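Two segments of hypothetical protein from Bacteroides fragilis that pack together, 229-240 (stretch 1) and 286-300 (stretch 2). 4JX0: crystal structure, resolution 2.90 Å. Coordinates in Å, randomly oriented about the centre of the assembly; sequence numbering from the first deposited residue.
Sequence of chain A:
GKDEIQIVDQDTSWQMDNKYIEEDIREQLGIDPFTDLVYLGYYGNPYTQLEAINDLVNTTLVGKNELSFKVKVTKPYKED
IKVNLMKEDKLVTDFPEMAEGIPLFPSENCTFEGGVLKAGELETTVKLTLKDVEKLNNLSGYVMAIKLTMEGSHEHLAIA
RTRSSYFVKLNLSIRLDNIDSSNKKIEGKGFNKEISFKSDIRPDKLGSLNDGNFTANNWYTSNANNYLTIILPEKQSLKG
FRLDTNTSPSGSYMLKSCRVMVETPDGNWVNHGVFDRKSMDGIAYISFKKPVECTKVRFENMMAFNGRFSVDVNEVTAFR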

# COMPACT_ATOMS: atom_id res chain seq x y z
N THR A 229 7.02 4.68 20.91
CA THR A 229 8.02 5.70 20.64
C THR A 229 9.19 5.56 21.60
O THR A 229 8.99 5.42 22.80
CB THR A 229 7.44 7.12 20.74
OG1 THR A 229 6.20 7.16 20.06
CG2 THR A 229 8.35 8.17 20.14
N ILE A 230 10.41 5.61 21.06
CA ILE A 230 11.68 5.56 21.80
C ILE A 230 12.16 6.99 21.83
O ILE A 230 12.34 7.56 20.76
CB ILE A 230 12.71 4.60 21.11
CG1 ILE A 230 12.43 3.13 21.45
CG2 ILE A 230 14.15 4.97 21.49
CD1 ILE A 230 11.11 2.63 21.05
N ILE A 231 12.37 7.56 23.02
CA ILE A 231 12.83 8.95 23.13
C ILE A 231 14.22 8.95 23.74
O ILE A 231 14.39 8.52 24.88
CB ILE A 231 11.82 9.78 23.97
CG1 ILE A 231 10.40 9.71 23.37
CG2 ILE A 231 12.28 11.24 24.07
CD1 ILE A 231 9.34 9.85 24.34
N LEU A 232 15.21 9.46 22.99
CA LEU A 232 16.60 9.55 23.45
C LEU A 232 16.81 10.85 24.22
O LEU A 232 16.10 11.82 23.96
CB LEU A 232 17.57 9.50 22.26
CG LEU A 232 17.38 8.37 21.26
CD1 LEU A 232 18.39 8.47 20.14
CD2 LEU A 232 17.50 7.01 21.94
N PRO A 233 17.80 10.93 25.14
CA PRO A 233 18.03 12.19 25.87
C PRO A 233 18.49 13.35 24.97
O PRO A 233 18.10 14.50 25.20
CB PRO A 233 19.12 11.83 26.89
CG PRO A 233 19.21 10.37 26.88
CD PRO A 233 18.75 9.88 25.57
N GLU A 234 19.34 13.04 23.97
CA GLU A 234 19.84 14.01 22.99
C GLU A 234 20.04 13.35 21.63
O GLU A 234 19.97 12.12 21.52
CB GLU A 234 21.15 14.69 23.47
CG GLU A 234 22.36 13.78 23.65
CD GLU A 234 22.37 12.94 24.92
OE1 GLU A 234 22.37 13.54 26.02
OE2 GLU A 234 22.42 11.70 24.82
N LYS A 235 20.29 14.16 20.61
CA LYS A 235 20.59 13.72 19.24
C LYS A 235 21.78 12.76 19.27
O LYS A 235 22.79 13.09 19.89
CB LYS A 235 20.91 14.95 18.37
CG LYS A 235 21.44 14.67 16.97
CD LYS A 235 21.63 15.96 16.17
CE LYS A 235 22.84 16.77 16.59
NZ LYS A 235 23.12 17.88 15.63
N GLN A 236 21.67 11.59 18.62
CA GLN A 236 22.79 10.65 18.56
C GLN A 236 22.61 9.64 17.44
O GLN A 236 21.49 9.28 17.11
CB GLN A 236 23.03 9.94 19.91
CG GLN A 236 21.82 9.25 20.49
CD GLN A 236 22.04 8.94 21.95
OE1 GLN A 236 22.41 7.83 22.33
NE2 GLN A 236 21.86 9.94 22.80
N SER A 237 23.73 9.21 16.85
CA SER A 237 23.76 8.28 15.73
C SER A 237 23.52 6.84 16.20
O SER A 237 24.37 6.28 16.89
CB SER A 237 25.09 8.39 15.00
OG SER A 237 25.13 7.54 13.87
N LEU A 238 22.37 6.24 15.81
CA LEU A 238 22.01 4.87 16.19
C LEU A 238 22.21 3.87 15.06
O LEU A 238 21.87 4.15 13.91
CB LEU A 238 20.54 4.80 16.63
CG LEU A 238 20.14 5.59 17.87
CD1 LEU A 238 18.72 5.31 18.22
CD2 LEU A 238 21.02 5.26 19.06
N LYS A 239 22.69 2.67 15.43
CA LYS A 239 22.94 1.56 14.52
C LYS A 239 21.69 0.67 14.36
O LYS A 239 21.52 0.06 13.30
CB LYS A 239 24.11 0.71 15.04
CG LYS A 239 25.45 1.45 15.03
CD LYS A 239 26.61 0.53 15.41
CE LYS A 239 27.96 1.13 15.11
NZ LYS A 239 29.04 0.53 15.94
N GLY A 240 20.85 0.60 15.40
CA GLY A 240 19.63 -0.20 15.40
C GLY A 240 19.08 -0.49 16.78
O GLY A 240 19.44 0.18 17.75
N ILE A 286 16.47 -5.03 14.81
CA ILE A 286 16.10 -4.08 13.76
C ILE A 286 17.33 -3.24 13.51
O ILE A 286 17.77 -2.57 14.44
CB ILE A 286 14.87 -3.25 14.18
CG1 ILE A 286 13.72 -4.18 14.64
CG2 ILE A 286 14.43 -2.32 13.04
CD1 ILE A 286 12.55 -3.53 15.18
N SER A 287 17.94 -3.29 12.30
CA SER A 287 19.17 -2.56 12.00
C SER A 287 19.02 -1.54 10.91
O SER A 287 18.39 -1.82 9.89
CB SER A 287 20.28 -3.52 11.58
OG SER A 287 20.65 -4.41 12.61
N PHE A 288 19.66 -0.38 11.09
CA PHE A 288 19.71 0.66 10.07
C PHE A 288 20.85 0.31 9.11
O PHE A 288 21.98 0.09 9.57
CB PHE A 288 19.93 2.05 10.68
CG PHE A 288 18.75 2.60 11.44
CD1 PHE A 288 17.60 2.98 10.78
CD2 PHE A 288 18.84 2.85 12.80
CE1 PHE A 288 16.52 3.53 11.47
CE2 PHE A 288 17.76 3.40 13.50
CZ PHE A 288 16.60 3.74 12.83
N LYS A 289 20.58 0.27 7.79
CA LYS A 289 21.61 -0.02 6.77
C LYS A 289 22.71 1.03 6.85
O LYS A 289 23.90 0.70 6.80
CB LYS A 289 21.00 -0.06 5.37
CG LYS A 289 20.19 -1.32 5.13
CD LYS A 289 19.40 -1.27 3.84
CE LYS A 289 18.94 -2.65 3.44
NZ LYS A 289 17.95 -2.62 2.35
N LYS A 290 22.31 2.29 7.03
CA LYS A 290 23.18 3.44 7.24
C LYS A 290 22.81 4.03 8.60
O LYS A 290 21.66 4.45 8.74
CB LYS A 290 22.96 4.47 6.11
CG LYS A 290 23.85 5.70 6.23
CD LYS A 290 23.81 6.56 4.98
CE LYS A 290 24.81 7.70 5.07
NZ LYS A 290 24.88 8.48 3.81
N PRO A 291 23.71 4.08 9.62
CA PRO A 291 23.33 4.69 10.92
C PRO A 291 22.74 6.10 10.75
O PRO A 291 23.16 6.84 9.86
CB PRO A 291 24.64 4.72 11.70
CG PRO A 291 25.48 3.66 11.09
CD PRO A 291 25.11 3.61 9.64
N VAL A 292 21.75 6.45 11.60
CA VAL A 292 21.02 7.71 11.47
C VAL A 292 21.04 8.53 12.77
O VAL A 292 20.76 7.99 13.84
CB VAL A 292 19.55 7.45 11.00
CG1 VAL A 292 18.86 6.36 11.80
CG2 VAL A 292 18.72 8.73 11.01
N GLU A 293 21.30 9.84 12.65
CA GLU A 293 21.24 10.77 13.78
C GLU A 293 19.78 11.09 14.02
O GLU A 293 19.09 11.54 13.10
CB GLU A 293 22.04 12.08 13.54
CG GLU A 293 23.43 12.08 14.15
CD GLU A 293 23.94 13.46 14.53
OE1 GLU A 293 23.65 14.43 13.79
OE2 GLU A 293 24.64 13.56 15.56
N CYS A 294 19.29 10.83 15.24
CA CYS A 294 17.88 11.05 15.56
C CYS A 294 17.68 11.35 17.03
O CYS A 294 18.54 11.07 17.87
CB CYS A 294 17.06 9.84 15.13
SG CYS A 294 17.57 8.27 15.89
N THR A 295 16.52 11.94 17.32
CA THR A 295 16.07 12.30 18.66
C THR A 295 15.08 11.25 19.17
O THR A 295 15.10 10.92 20.36
CB THR A 295 15.45 13.70 18.64
OG1 THR A 295 14.47 13.77 17.60
CG2 THR A 295 16.49 14.77 18.42
N LYS A 296 14.20 10.75 18.28
CA LYS A 296 13.21 9.73 18.59
C LYS A 296 13.06 8.73 17.44
O LYS A 296 13.32 9.06 16.29
CB LYS A 296 11.83 10.35 18.86
CG LYS A 296 11.77 11.45 19.89
CD LYS A 296 10.34 11.97 20.02
CE LYS A 296 10.24 13.20 20.90
NZ LYS A 296 8.97 13.93 20.66
N VAL A 297 12.56 7.52 17.76
CA VAL A 297 12.25 6.46 16.80
C VAL A 297 10.88 5.90 17.20
O VAL A 297 10.67 5.67 18.39
CB VAL A 297 13.34 5.36 16.73
CG1 VAL A 297 12.95 4.25 15.76
CG2 VAL A 297 14.69 5.96 16.34
N ARG A 298 9.96 5.71 16.25
CA ARG A 298 8.61 5.23 16.52
C ARG A 298 8.28 4.03 15.65
O ARG A 298 8.35 4.10 14.42
CB ARG A 298 7.58 6.36 16.27
CG ARG A 298 6.11 6.00 16.53
CD ARG A 298 5.19 7.18 16.28
NE ARG A 298 5.36 8.21 17.31
CZ ARG A 298 4.73 9.38 17.33
NH1 ARG A 298 3.88 9.70 16.36
NH2 ARG A 298 4.96 10.25 18.31
N PHE A 299 7.88 2.93 16.30
CA PHE A 299 7.51 1.70 15.62
C PHE A 299 6.01 1.69 15.43
O PHE A 299 5.29 1.88 16.40
CB PHE A 299 7.97 0.49 16.44
CG PHE A 299 9.46 0.44 16.62
CD1 PHE A 299 10.29 0.05 15.58
CD2 PHE A 299 10.04 0.78 17.83
CE1 PHE A 299 11.67 0.01 15.74
CE2 PHE A 299 11.43 0.75 17.99
CZ PHE A 299 12.23 0.37 16.94
N GLU A 300 5.55 1.52 14.18
CA GLU A 300 4.13 1.52 13.83
C GLU A 300 3.76 0.27 13.04
O GLU A 300 4.63 -0.42 12.53
CB GLU A 300 3.79 2.77 12.98
CG GLU A 300 4.17 4.09 13.61
CD GLU A 300 3.89 5.30 12.74
OE1 GLU A 300 3.99 5.18 11.50
OE2 GLU A 300 3.60 6.38 13.31

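The two stretches are joined chiefly by main-chain hydrogen bonds between antiparallel strands. Ile-230 and Val-297 form a reciprocal pair, with Ile-230 N 2.7 Å from Val-297 O and Val-297 N 3.0 Å from Ile-230 O, and Leu-232 N extends the ladder to Thr-295 O at 3.0 Å. Beyond the corner at Pro-233 and Glu-234, the pairing resumes. Gln-236 N and Cys-294 O lie 3.3 Å apart, as do Cys-294 N and Gln-236 O; Leu-238 N reaches Val-292 O at 3.1 Å, and Val-292 N returns to Leu-238 O at 3.3 Å. Stretch 2 also turns at Lys-289 and Lys-290, and on the N-terminal side of that corner Phe-288 N donates to Lys-239 O at 2.9 Å.

Side chains add two polar links. Arg-298 NE donates to Thr-229 OG1 at 3.1 Å, the hydroxyl lying near the guanidinium plane, where an N-H can point at it. At the exposed margin, Lys-235 NZ and Glu-293 OE1 make a long salt bridge of 3.9 Å; both side chains are long enough to meet while remaining accessible to solvent.

Ile-230 and Val-297 share a face of the first ladder, and Leu-238 and Cys-294 share a face of the second; despite the corners between the ladders, their apolar groups come together through Leu-238 and Val-297. Leu-238 CD1 lies 3.9 Å from Cys-294 SG and 4.5 Å from Val-297 CG2, while Leu-232 CD1 approaches the same Cys-294 SG at 4.3 Å. The compact sulfur thus contacts two leucines. Ile-230 CD1 meets the edge of the Phe-299 ring, 3.6 Å from CE2. The opposite faces of the ladders are more polar: Ser-237 sits beside Glu-293 and Thr-229 beside Arg-298, while the aliphatic part of Lys-296 packs on Ile-231, with CD 4.0 Å from Ile-231 CG1.

Gly-240 permits a close approach, its CA 3.2 Å from Ile-286 O; a CB there would clash with that oxygen and with Ser-287 CA. Together the stretches bury 1026 Å².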